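Local atomic coordinates of malate oxidoreductase (Thermotoga maritima, PDB entry 1VL6), a protein that probably catalyses the NAD-dependent oxidative decarboxylation of malate to pyruvate, as expected of a bacterial malic enzyme. Residues K188-G199 and A260-S271; I275-K283 and I300-A310. All coordinates share one frame; numbering follows the deposited sequence.

Overall arrangement
Both contacts lie in the NAD-binding domain, their centres about 14 Å apart. Contact 1 pairs strands 194-198 and 266-269, the two central strands of a Rossmann-like sheet, ordered 3-2-1-4-5-6, whose short edge strand 226-227 is antiparallel. Contact 2 comes later in the chain, opening just after contact 1 closes, and packs the short, weakly bonded helix 278-281 against I300, helix 302-307 and the A308 that follows it. Between its segments runs strand 289-292, which lies beside 266-269 in the sheet. The contacts meet directly: L276 CD1 lies 3.6 Å from F267 CG, joining the layer of connecting segments to the sheet that probably carries the dinucleotide.

Contact 1 of 2, residues K188-G199 and A260-S271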
loop_
_atom_site.group_PDB
_atom_site.type_symbol
_atom_site.label_atom_id
_atom_site.label_comp_id
_atom_site.label_asym_id
_atom_site.label_seq_id
_atom_site.Cartn_x
_atom_site.Cartn_y
_atom_site.Cartn_z
ATOM N N LYS A 188 -22.299 -40.527 18.425
ATOM C CA LYS A 188 -22.924 -41.482 17.532
ATOM C C LYS A 188 -21.940 -41.904 16.410
ATOM O O LYS A 188 -20.942 -41.218 16.151
ATOM C CB LYS A 188 -24.150 -40.836 16.892
ATOM C CG LYS A 188 -25.278 -40.563 17.835
ATOM C CD LYS A 188 -26.357 -39.698 17.245
ATOM C CE LYS A 188 -27.547 -39.513 18.246
ATOM N NZ LYS A 188 -28.557 -38.498 17.696
ATOM N N LYS A 189 -22.227 -43.027 15.743
ATOM C CA LYS A 189 -21.348 -43.578 14.669
ATOM C C LYS A 189 -21.776 -43.049 13.299
ATOM O O LYS A 189 -22.944 -43.056 12.976
ATOM C CB LYS A 189 -21.374 -45.111 14.634
ATOM C CG LYS A 189 -21.098 -45.768 15.970
ATOM C CD LYS A 189 -21.057 -47.305 15.864
ATOM C CE LYS A 189 -20.022 -47.891 16.838
ATOM N NZ LYS A 189 -19.958 -49.379 16.779
ATOM N N ILE A 190 -20.832 -42.624 12.489
ATOM C CA ILE A 190 -21.159 -41.965 11.232
ATOM C C ILE A 190 -21.924 -42.851 10.246
ATOM O O ILE A 190 -22.790 -42.388 9.539
ATOM C CB ILE A 190 -19.874 -41.396 10.555
ATOM C CG1 ILE A 190 -20.248 -40.442 9.420
ATOM C CG2 ILE A 190 -19.037 -42.513 10.018
ATOM C CD1 ILE A 190 -19.120 -39.580 8.964
ATOM N N GLU A 191 -21.581 -44.123 10.212
ATOM C CA GLU A 191 -22.304 -45.068 9.377
ATOM C C GLU A 191 -23.735 -45.362 9.922
ATOM O O GLU A 191 -24.492 -46.048 9.249
ATOM C CB GLU A 191 -21.507 -46.357 9.155
ATOM C CG GLU A 191 -21.388 -47.292 10.353
ATOM C CD GLU A 191 -20.301 -46.946 11.369
ATOM O OE1 GLU A 191 -19.598 -45.895 11.252
ATOM O OE2 GLU A 191 -20.157 -47.774 12.306
ATOM N N GLU A 192 -24.102 -44.850 11.101
ATOM C CA GLU A 192 -25.447 -45.133 11.646
ATOM C C GLU A 192 -26.401 -43.960 11.700
ATOM O O GLU A 192 -27.570 -44.174 11.812
ATOM C CB GLU A 192 -25.372 -45.749 13.023
ATOM C CG GLU A 192 -24.481 -46.993 13.056
ATOM C CD GLU A 192 -24.504 -47.680 14.384
ATOM O OE1 GLU A 192 -24.929 -47.044 15.373
ATOM O OE2 GLU A 192 -24.102 -48.857 14.432
ATOM N N VAL A 193 -25.933 -42.732 11.541
ATOM C CA VAL A 193 -26.820 -41.573 11.650
ATOM C C VAL A 193 -27.645 -41.280 10.407
ATOM O O VAL A 193 -27.161 -41.483 9.284
ATOM C CB VAL A 193 -26.065 -40.261 12.017
ATOM C CG1 VAL A 193 -25.587 -40.349 13.409
ATOM C CG2 VAL A 193 -24.925 -40.008 11.075
ATOM N N LYS A 194 -28.866 -40.768 10.636
ATOM C CA LYS A 194 -29.730 -40.281 9.579
ATOM C C LYS A 194 -29.560 -38.769 9.488
ATOM O O LYS A 194 -29.816 -38.060 10.479
ATOM C CB LYS A 194 -31.167 -40.604 9.915
ATOM C CG LYS A 194 -32.234 -40.110 8.941
ATOM C CD LYS A 194 -33.683 -40.342 9.463
ATOM C CE LYS A 194 -34.692 -40.501 8.307
ATOM N NZ LYS A 194 -36.104 -40.170 8.693
ATOM N N VAL A 195 -29.138 -38.290 8.318
ATOM C CA VAL A 195 -28.879 -36.905 8.106
ATOM C C VAL A 195 -29.773 -36.361 7.022
ATOM O O VAL A 195 -29.734 -36.852 5.902
ATOM C CB VAL A 195 -27.468 -36.701 7.624
ATOM C CG1 VAL A 195 -27.176 -35.170 7.480
ATOM C CG2 VAL A 195 -26.474 -37.381 8.562
ATOM N N VAL A 196 -30.577 -35.341 7.347
ATOM C CA VAL A 196 -31.482 -34.753 6.390
ATOM C C VAL A 196 -30.822 -33.516 5.826
ATOM O O VAL A 196 -30.507 -32.620 6.584
ATOM C CB VAL A 196 -32.804 -34.355 7.027
ATOM C CG1 VAL A 196 -33.626 -33.548 6.037
ATOM C CG2 VAL A 196 -33.592 -35.560 7.403
ATOM N N VAL A 197 -30.639 -33.450 4.506
ATOM C CA VAL A 197 -30.175 -32.247 3.859
ATOM C C VAL A 197 -31.316 -31.605 3.083
ATOM O O VAL A 197 -31.855 -32.220 2.171
ATOM C CB VAL A 197 -29.056 -32.550 2.896
ATOM C CG1 VAL A 197 -28.540 -31.230 2.221
ATOM C CG2 VAL A 197 -27.942 -33.262 3.600
ATOM N N ASN A 198 -31.656 -30.359 3.408
ATOM C CA ASN A 198 -32.746 -29.676 2.732
ATOM C C ASN A 198 -32.252 -28.510 1.903
ATOM O O ASN A 198 -31.614 -27.597 2.428
ATOM C CB ASN A 198 -33.741 -29.136 3.738
ATOM C CG ASN A 198 -35.006 -28.561 3.073
ATOM O OD1 ASN A 198 -35.843 -29.312 2.625
ATOM N ND2 ASN A 198 -35.139 -27.222 3.025
ATOM N N GLY A 199 -32.611 -28.514 0.617
ATOM C CA GLY A 199 -32.234 -27.466 -0.348
ATOM C C GLY A 199 -31.059 -27.948 -1.167
ATOM O O GLY A 199 -29.904 -27.757 -0.785
ATOM N N ALA A 260 -39.295 -36.619 6.697
ATOM C CA ALA A 260 -37.848 -36.875 6.663
ATOM C C ALA A 260 -37.203 -36.760 8.012
ATOM O O ALA A 260 -36.268 -37.500 8.311
ATOM C CB ALA A 260 -37.152 -35.945 5.696
ATOM N N LEU A 261 -37.696 -35.834 8.827
ATOM C CA LEU A 261 -37.049 -35.545 10.076
ATOM C C LEU A 261 -37.375 -36.545 11.166
ATOM O O LEU A 261 -36.710 -36.540 12.176
ATOM C CB LEU A 261 -37.405 -34.151 10.523
ATOM C CG LEU A 261 -36.850 -33.041 9.644
ATOM C CD1 LEU A 261 -37.615 -31.799 9.901
ATOM C CD2 LEU A 261 -35.362 -32.771 9.934
ATOM N N GLU A 262 -38.372 -37.402 10.984
ATOM C CA GLU A 262 -38.706 -38.369 12.017
ATOM C C GLU A 262 -37.477 -39.211 12.286
ATOM O O GLU A 262 -36.969 -39.876 11.386
ATOM C CB GLU A 262 -39.840 -39.258 11.598
ATOM C CG GLU A 262 -41.190 -38.593 11.655
ATOM C CD GLU A 262 -42.247 -39.385 10.883
ATOM O OE1 GLU A 262 -42.206 -40.641 10.944
ATOM O OE2 GLU A 262 -43.109 -38.755 10.210
ATOM N N GLY A 263 -36.969 -39.131 13.517
ATOM C CA GLY A 263 -35.841 -39.924 13.923
ATOM C C GLY A 263 -34.514 -39.443 13.404
ATOM O O GLY A 263 -33.491 -40.007 13.728
ATOM N N ALA A 264 -34.504 -38.386 12.630
ATOM C CA ALA A 264 -33.252 -37.911 12.093
ATOM C C ALA A 264 -32.319 -37.429 13.188
ATOM O O ALA A 264 -32.748 -36.866 14.174
ATOM C CB ALA A 264 -33.520 -36.805 11.093
ATOM N N ASP A 265 -31.032 -37.624 12.974
ATOM C CA ASP A 265 -30.019 -37.154 13.900
ATOM C C ASP A 265 -29.490 -35.773 13.553
ATOM O O ASP A 265 -29.081 -35.021 14.436
ATOM C CB ASP A 265 -28.863 -38.130 13.890
ATOM C CG ASP A 265 -29.284 -39.495 14.339
ATOM O OD1 ASP A 265 -29.338 -39.674 15.575
ATOM O OD2 ASP A 265 -29.606 -40.416 13.545
ATOM N N PHE A 266 -29.464 -35.449 12.261
ATOM C CA PHE A 266 -29.012 -34.131 11.826
ATOM C C PHE A 266 -29.966 -33.581 10.800
ATOM O O PHE A 266 -30.571 -34.343 10.009
ATOM C CB PHE A 266 -27.640 -34.214 11.198
ATOM C CG PHE A 266 -26.553 -34.641 12.152
ATOM C CD1 PHE A 266 -26.469 -35.952 12.581
ATOM C CD2 PHE A 266 -25.585 -33.748 12.556
ATOM C CE1 PHE A 266 -25.464 -36.359 13.409
ATOM C CE2 PHE A 266 -24.584 -34.152 13.390
ATOM C CZ PHE A 266 -24.520 -35.447 13.832
ATOM N N PHE A 267 -30.138 -32.263 10.838
ATOM C CA PHE A 267 -30.780 -31.552 9.767
ATOM C C PHE A 267 -29.738 -30.596 9.286
ATOM O O PHE A 267 -29.158 -29.850 10.102
ATOM C CB PHE A 267 -32.020 -30.781 10.240
ATOM C CG PHE A 267 -32.503 -29.709 9.266
ATOM C CD1 PHE A 267 -33.386 -30.022 8.243
ATOM C CD2 PHE A 267 -32.048 -28.424 9.356
ATOM C CE1 PHE A 267 -33.805 -29.070 7.363
ATOM C CE2 PHE A 267 -32.458 -27.471 8.450
ATOM C CZ PHE A 267 -33.339 -27.792 7.460
ATOM N N ILE A 268 -29.501 -30.606 7.970
ATOM C CA ILE A 268 -28.692 -29.589 7.346
ATOM C C ILE A 268 -29.487 -28.878 6.279
ATOM O O ILE A 268 -29.842 -29.446 5.234
ATOM C CB ILE A 268 -27.487 -30.202 6.747
ATOM C CG1 ILE A 268 -26.818 -31.115 7.796
ATOM C CG2 ILE A 268 -26.561 -29.127 6.339
ATOM C CD1 ILE A 268 -25.410 -31.531 7.450
ATOM N N GLY A 269 -29.761 -27.613 6.551
ATOM C CA GLY A 269 -30.561 -26.808 5.680
ATOM C C GLY A 269 -29.772 -25.698 5.062
ATOM O O GLY A 269 -29.083 -24.921 5.744
ATOM N N VAL A 270 -29.913 -25.599 3.750
ATOM C CA VAL A 270 -29.180 -24.635 2.967
ATOM C C VAL A 270 -30.249 -24.185 1.973
ATOM O O VAL A 270 -30.127 -24.401 0.788
ATOM C CB VAL A 270 -27.889 -25.445 2.548
ATOM C CG1 VAL A 270 -28.019 -26.261 1.300
ATOM C CG2 VAL A 270 -26.661 -24.667 2.609
ATOM N N SER A 271 -31.330 -23.584 2.518
ATOM C CA SER A 271 -32.609 -23.431 1.837
ATOM C C SER A 271 -33.359 -22.116 2.152
ATOM O O SER A 271 -32.939 -21.081 1.767
ATOM C CB SER A 271 -33.496 -24.673 2.131
ATOM O OG SER A 271 -33.992 -24.747 3.487
#
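K194 sets its CG trans to the backbone nitrogen (chi1 177°) and stays extended, while D265 places its carboxylate carbon opposite its own carbonyl carbon (chi1 -62°), so that the two residues clasp each other's segment. The lysine chain runs alongside A264, and K194 NZ then reaches A260 O at 2.7 Å, from above that carbonyl's plane, and E262 O at 2.8 Å, at a smaller tilt. Two main-chain oxygens, one just before the type II turn L261-A264 and one within it, thus hold the ammonium group. In return, D265 OD2 accepts K194 N at 3.0 Å in a nearly straight bond, and K194 O takes both D265 N and F266 N. The other oxygen, D265 OD1, offers its anti lone pair to K188 NZ in a salt bridge. S285 OG also bonds to this oxygen; the positive charge of K188 is likely to offset that of the buried carboxylate.

Beyond this clasp the strands run parallel, their axes 4.6 Å apart and 15° from alignment. The ladder passes from V196 N to F266 O, I268 N to V196 O, N198 N to I268 O, and ends at V270 N on N198 O. V195, V197, F266 and I268 share one face. On the other, V196 CG2 packs on A264 CB at 3.9 Å, and N198 CB approaches F267 CE1 obliquely at 3.6 Å. N198 ND2 makes a weak bond to S271 OG, whose stronger partner is E299. The phi of G199 is positive, consistent with the start of a Rossmann-type glycine-rich turn.

Strand 218-223 bonds to the other side of 194-198 through V195, V197 and G199. Helix 202-214 packs L211 on V195 and V197, and helix 166-186 presents F179 and L183 to F266.

Contact 2 of 2, residues I275-K283 and I300-A310; sequences ILKPEWIKK and IDPELAREAGA
The carbonyl oxygen of A305 accepts A310 N at 3.0 Å and, weakly, A308 N, and from the facing segment I281 rests its CD1 against this same oxygen at 3.9 Å. With G309 N on R306 O, the bond from A310 completes a Schellman motif that ends the helix, with G309 at positive phi. No hydrogen bond joins the segments; the evidence is of apolar contact. I281 splits its branches: CD1 meets A305 CB at 3.9 Å and I300 CD1 at 4.2 Å, whereas CG2 faces A308 O. Cut back to alanine, I281 would lose CD1 and CG2, which would probably leave a gap between I300 and A305 and strip the methyl from A308 O and A310 N. P278 CB touches both A308 CB (3.9 Å) and L304 CG (4.0 Å), one helical turn apart, and K282 passes its CG by A308 O before NZ reaches E279 in a salt bridge. At the opposite end of helix 302-307, D301, at the N-cap, accepts L304 N through OD2.

Strand 289-292 backs both segments, I290 touching I281, I300 and A310. Strand 312-315 meets helix 302-307 through V313 on A305, while W280 turns to L257 and E258 of helix 257-261.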
loop_
_atom_site.group_PDB
_atom_site.type_symbol
_atom_site.label_atom_id
_atom_site.label_comp_id
_atom_site.label_asym_id
_atom_site.label_seq_id
_atom_site.Cartn_x
_atom_site.Cartn_y
_atom_site.Cartn_z
ATOM N N ILE A 275 -38.841 -22.503 8.054
ATOM C CA ILE A 275 -39.607 -23.621 7.509
ATOM C C ILE A 275 -39.645 -24.832 8.404
ATOM O O ILE A 275 -40.480 -25.678 8.206
ATOM C CB ILE A 275 -39.103 -24.071 6.123
ATOM C CG1 ILE A 275 -37.635 -24.490 6.194
ATOM C CG2 ILE A 275 -39.350 -23.002 5.092
ATOM C CD1 ILE A 275 -37.142 -25.003 4.896
ATOM N N LEU A 276 -38.704 -24.956 9.336
ATOM C CA LEU A 276 -38.661 -26.100 10.236
ATOM C C LEU A 276 -39.410 -25.765 11.524
ATOM O O LEU A 276 -38.955 -24.945 12.309
ATOM C CB LEU A 276 -37.201 -26.452 10.493
ATOM C CG LEU A 276 -36.949 -27.850 11.014
ATOM C CD1 LEU A 276 -35.465 -28.246 10.806
ATOM C CD2 LEU A 276 -37.356 -27.929 12.476
ATOM N N LYS A 277 -40.579 -26.359 11.718
ATOM C CA LYS A 277 -41.400 -26.031 12.901
ATOM C C LYS A 277 -40.753 -26.627 14.172
ATOM O O LYS A 277 -40.212 -27.750 14.167
ATOM C CB LYS A 277 -42.859 -26.484 12.732
ATOM C CG LYS A 277 -43.563 -25.685 11.673
ATOM C CD LYS A 277 -45.094 -25.857 11.633
ATOM C CE LYS A 277 -45.755 -24.658 10.917
ATOM N NZ LYS A 277 -47.239 -24.544 11.107
ATOM N N PRO A 278 -40.783 -25.879 15.274
ATOM C CA PRO A 278 -40.096 -26.306 16.492
ATOM C C PRO A 278 -40.557 -27.672 16.975
ATOM O O PRO A 278 -39.746 -28.473 17.347
ATOM C CB PRO A 278 -40.499 -25.241 17.504
ATOM C CG PRO A 278 -41.691 -24.610 16.933
ATOM C CD PRO A 278 -41.508 -24.624 15.469
ATOM N N GLU A 279 -41.858 -27.955 16.937
ATOM C CA GLU A 279 -42.315 -29.269 17.401
ATOM C C GLU A 279 -41.741 -30.468 16.629
ATOM O O GLU A 279 -41.625 -31.562 17.187
ATOM C CB GLU A 279 -43.819 -29.309 17.484
ATOM C CG GLU A 279 -44.368 -28.489 18.658
ATOM C CD GLU A 279 -43.839 -28.959 20.043
ATOM O OE1 GLU A 279 -44.309 -29.975 20.591
ATOM O OE2 GLU A 279 -42.941 -28.298 20.616
ATOM N N TRP A 280 -41.306 -30.257 15.385
ATOM C CA TRP A 280 -40.635 -31.331 14.626
ATOM C C TRP A 280 -39.370 -31.803 15.322
ATOM O O TRP A 280 -39.016 -32.984 15.275
ATOM C CB TRP A 280 -40.298 -30.918 13.178
ATOM C CG TRP A 280 -41.511 -30.481 12.386
ATOM C CD1 TRP A 280 -42.825 -30.589 12.779
ATOM C CD2 TRP A 280 -41.543 -29.886 11.084
ATOM N NE1 TRP A 280 -43.656 -30.097 11.804
ATOM C CE2 TRP A 280 -42.904 -29.655 10.757
ATOM C CE3 TRP A 280 -40.576 -29.515 10.166
ATOM C CZ2 TRP A 280 -43.308 -29.084 9.555
ATOM C CZ3 TRP A 280 -40.983 -28.938 8.965
ATOM C CH2 TRP A 280 -42.335 -28.725 8.681
ATOM N N ILE A 281 -38.694 -30.890 15.991
ATOM C CA ILE A 281 -37.444 -31.240 16.655
ATOM C C ILE A 281 -37.629 -32.352 17.655
ATOM O O ILE A 281 -36.756 -33.196 17.810
ATOM C CB ILE A 281 -36.806 -30.001 17.309
ATOM C CG1 ILE A 281 -36.325 -29.072 16.187
ATOM C CG2 ILE A 281 -35.630 -30.438 18.234
ATOM C CD1 ILE A 281 -35.471 -27.958 16.617
ATOM N N LYS A 282 -38.784 -32.367 18.305
ATOM C CA LYS A 282 -39.078 -33.364 19.295
ATOM C C LYS A 282 -39.326 -34.728 18.665
ATOM O O LYS A 282 -39.323 -35.709 19.371
ATOM C CB LYS A 282 -40.283 -32.896 20.130
ATOM C CG LYS A 282 -40.013 -31.544 20.795
ATOM C CD LYS A 282 -40.895 -31.176 21.979
ATOM C CE LYS A 282 -40.671 -29.662 22.368
ATOM N NZ LYS A 282 -41.918 -29.061 22.959
ATOM N N LYS A 283 -39.552 -34.811 17.353
ATOM C CA LYS A 283 -39.752 -36.118 16.695
ATOM C C LYS A 283 -38.474 -36.575 16.031
ATOM O O LYS A 283 -38.429 -37.658 15.499
ATOM C CB LYS A 283 -40.844 -36.065 15.668
ATOM C CG LYS A 283 -42.176 -35.618 16.236
ATOM C CD LYS A 283 -43.325 -35.760 15.208
ATOM C CE LYS A 283 -43.116 -34.877 13.989
ATOM N NZ LYS A 283 -44.297 -34.942 13.157
ATOM N N ILE A 300 -34.856 -22.315 10.995
ATOM C CA ILE A 300 -35.575 -22.098 12.242
ATOM C C ILE A 300 -34.780 -21.176 13.095
ATOM O O ILE A 300 -33.571 -21.221 13.028
ATOM C CB ILE A 300 -35.819 -23.417 12.975
ATOM C CG1 ILE A 300 -36.563 -23.169 14.288
ATOM C CG2 ILE A 300 -34.513 -24.114 13.239
ATOM C CD1 ILE A 300 -37.059 -24.472 14.960
ATOM N N ASP A 301 -35.446 -20.326 13.876
ATOM C CA ASP A 301 -34.749 -19.416 14.755
ATOM C C ASP A 301 -33.906 -20.245 15.712
ATOM O O ASP A 301 -34.382 -21.232 16.228
ATOM C CB ASP A 301 -35.716 -18.539 15.527
ATOM C CG ASP A 301 -35.012 -17.677 16.555
ATOM O OD1 ASP A 301 -34.300 -16.708 16.173
ATOM O OD2 ASP A 301 -35.080 -17.945 17.770
ATOM N N PRO A 302 -32.640 -19.896 15.891
ATOM C CA PRO A 302 -31.752 -20.709 16.727
ATOM C C PRO A 302 -32.183 -20.835 18.171
ATOM O O PRO A 302 -32.111 -21.926 18.722
ATOM C CB PRO A 302 -30.384 -20.014 16.614
ATOM C CG PRO A 302 -30.463 -19.130 15.400
ATOM C CD PRO A 302 -31.931 -18.762 15.253
ATOM N N GLU A 303 -32.618 -19.754 18.800
ATOM C CA GLU A 303 -33.036 -19.866 20.203
ATOM C C GLU A 303 -34.262 -20.804 20.252
ATOM O O GLU A 303 -34.296 -21.771 21.033
ATOM C CB GLU A 303 -33.316 -18.510 20.829
ATOM C CG GLU A 303 -33.686 -18.582 22.306
ATOM C CD GLU A 303 -32.604 -19.185 23.168
ATOM O OE1 GLU A 303 -31.411 -19.113 22.794
ATOM O OE2 GLU A 303 -32.946 -19.737 24.225
ATOM N N LEU A 304 -35.230 -20.554 19.371
ATOM C CA LEU A 304 -36.411 -21.377 19.312
ATOM C C LEU A 304 -36.028 -22.855 19.202
ATOM O O LEU A 304 -36.597 -23.726 19.855
ATOM C CB LEU A 304 -37.289 -20.990 18.113
ATOM C CG LEU A 304 -38.612 -21.763 17.935
ATOM C CD1 LEU A 304 -39.466 -21.771 19.199
ATOM C CD2 LEU A 304 -39.395 -21.157 16.823
ATOM N N ALA A 305 -35.056 -23.138 18.367
ATOM C CA ALA A 305 -34.612 -24.496 18.231
ATOM C C ALA A 305 -34.042 -25.043 19.533
ATOM O O ALA A 305 -34.360 -26.183 19.876
ATOM C CB ALA A 305 -33.594 -24.590 17.122
ATOM N N ARG A 306 -33.181 -24.259 20.214
ATOM C CA ARG A 306 -32.611 -24.681 21.510
ATOM C C ARG A 306 -33.784 -24.962 22.430
ATOM O O ARG A 306 -33.852 -26.028 23.002
ATOM C CB ARG A 306 -31.673 -23.651 22.172
ATOM C CG ARG A 306 -30.277 -23.550 21.519
ATOM C CD ARG A 306 -29.562 -22.159 21.659
ATOM N NE ARG A 306 -28.664 -21.855 20.527
ATOM C CZ ARG A 306 -28.292 -20.612 20.141
ATOM N NH1 ARG A 306 -28.744 -19.541 20.803
ATOM N NH2 ARG A 306 -27.478 -20.431 19.086
ATOM N N GLU A 307 -34.734 -24.029 22.497
ATOM C CA GLU A 307 -35.864 -24.163 23.382
ATOM C C GLU A 307 -36.703 -25.405 23.143
ATOM O O GLU A 307 -37.318 -25.924 24.052
ATOM C CB GLU A 307 -36.735 -22.925 23.286
ATOM C CG GLU A 307 -36.023 -21.663 23.702
ATOM C CD GLU A 307 -35.828 -21.499 25.192
ATOM O OE1 GLU A 307 -36.504 -22.154 26.013
ATOM O OE2 GLU A 307 -34.986 -20.666 25.543
ATOM N N ALA A 308 -36.717 -25.865 21.907
ATOM C CA ALA A 308 -37.482 -27.029 21.512
ATOM C C ALA A 308 -36.697 -28.317 21.681
ATOM O O ALA A 308 -37.246 -29.400 21.431
ATOM C CB ALA A 308 -37.984 -26.885 20.054
ATOM N N GLY A 309 -35.452 -28.233 22.126
ATOM C CA GLY A 309 -34.699 -29.409 22.453
ATOM C C GLY A 309 -33.422 -29.662 21.649
ATOM O O GLY A 309 -32.752 -30.677 21.848
ATOM N N ALA A 310 -33.048 -28.759 20.754
ATOM C CA ALA A 310 -31.860 -28.986 19.938
ATOM C C ALA A 310 -30.626 -29.131 20.805
ATOM O O ALA A 310 -30.413 -28.356 21.708
ATOM C CB ALA A 310 -31.656 -27.835 18.938
#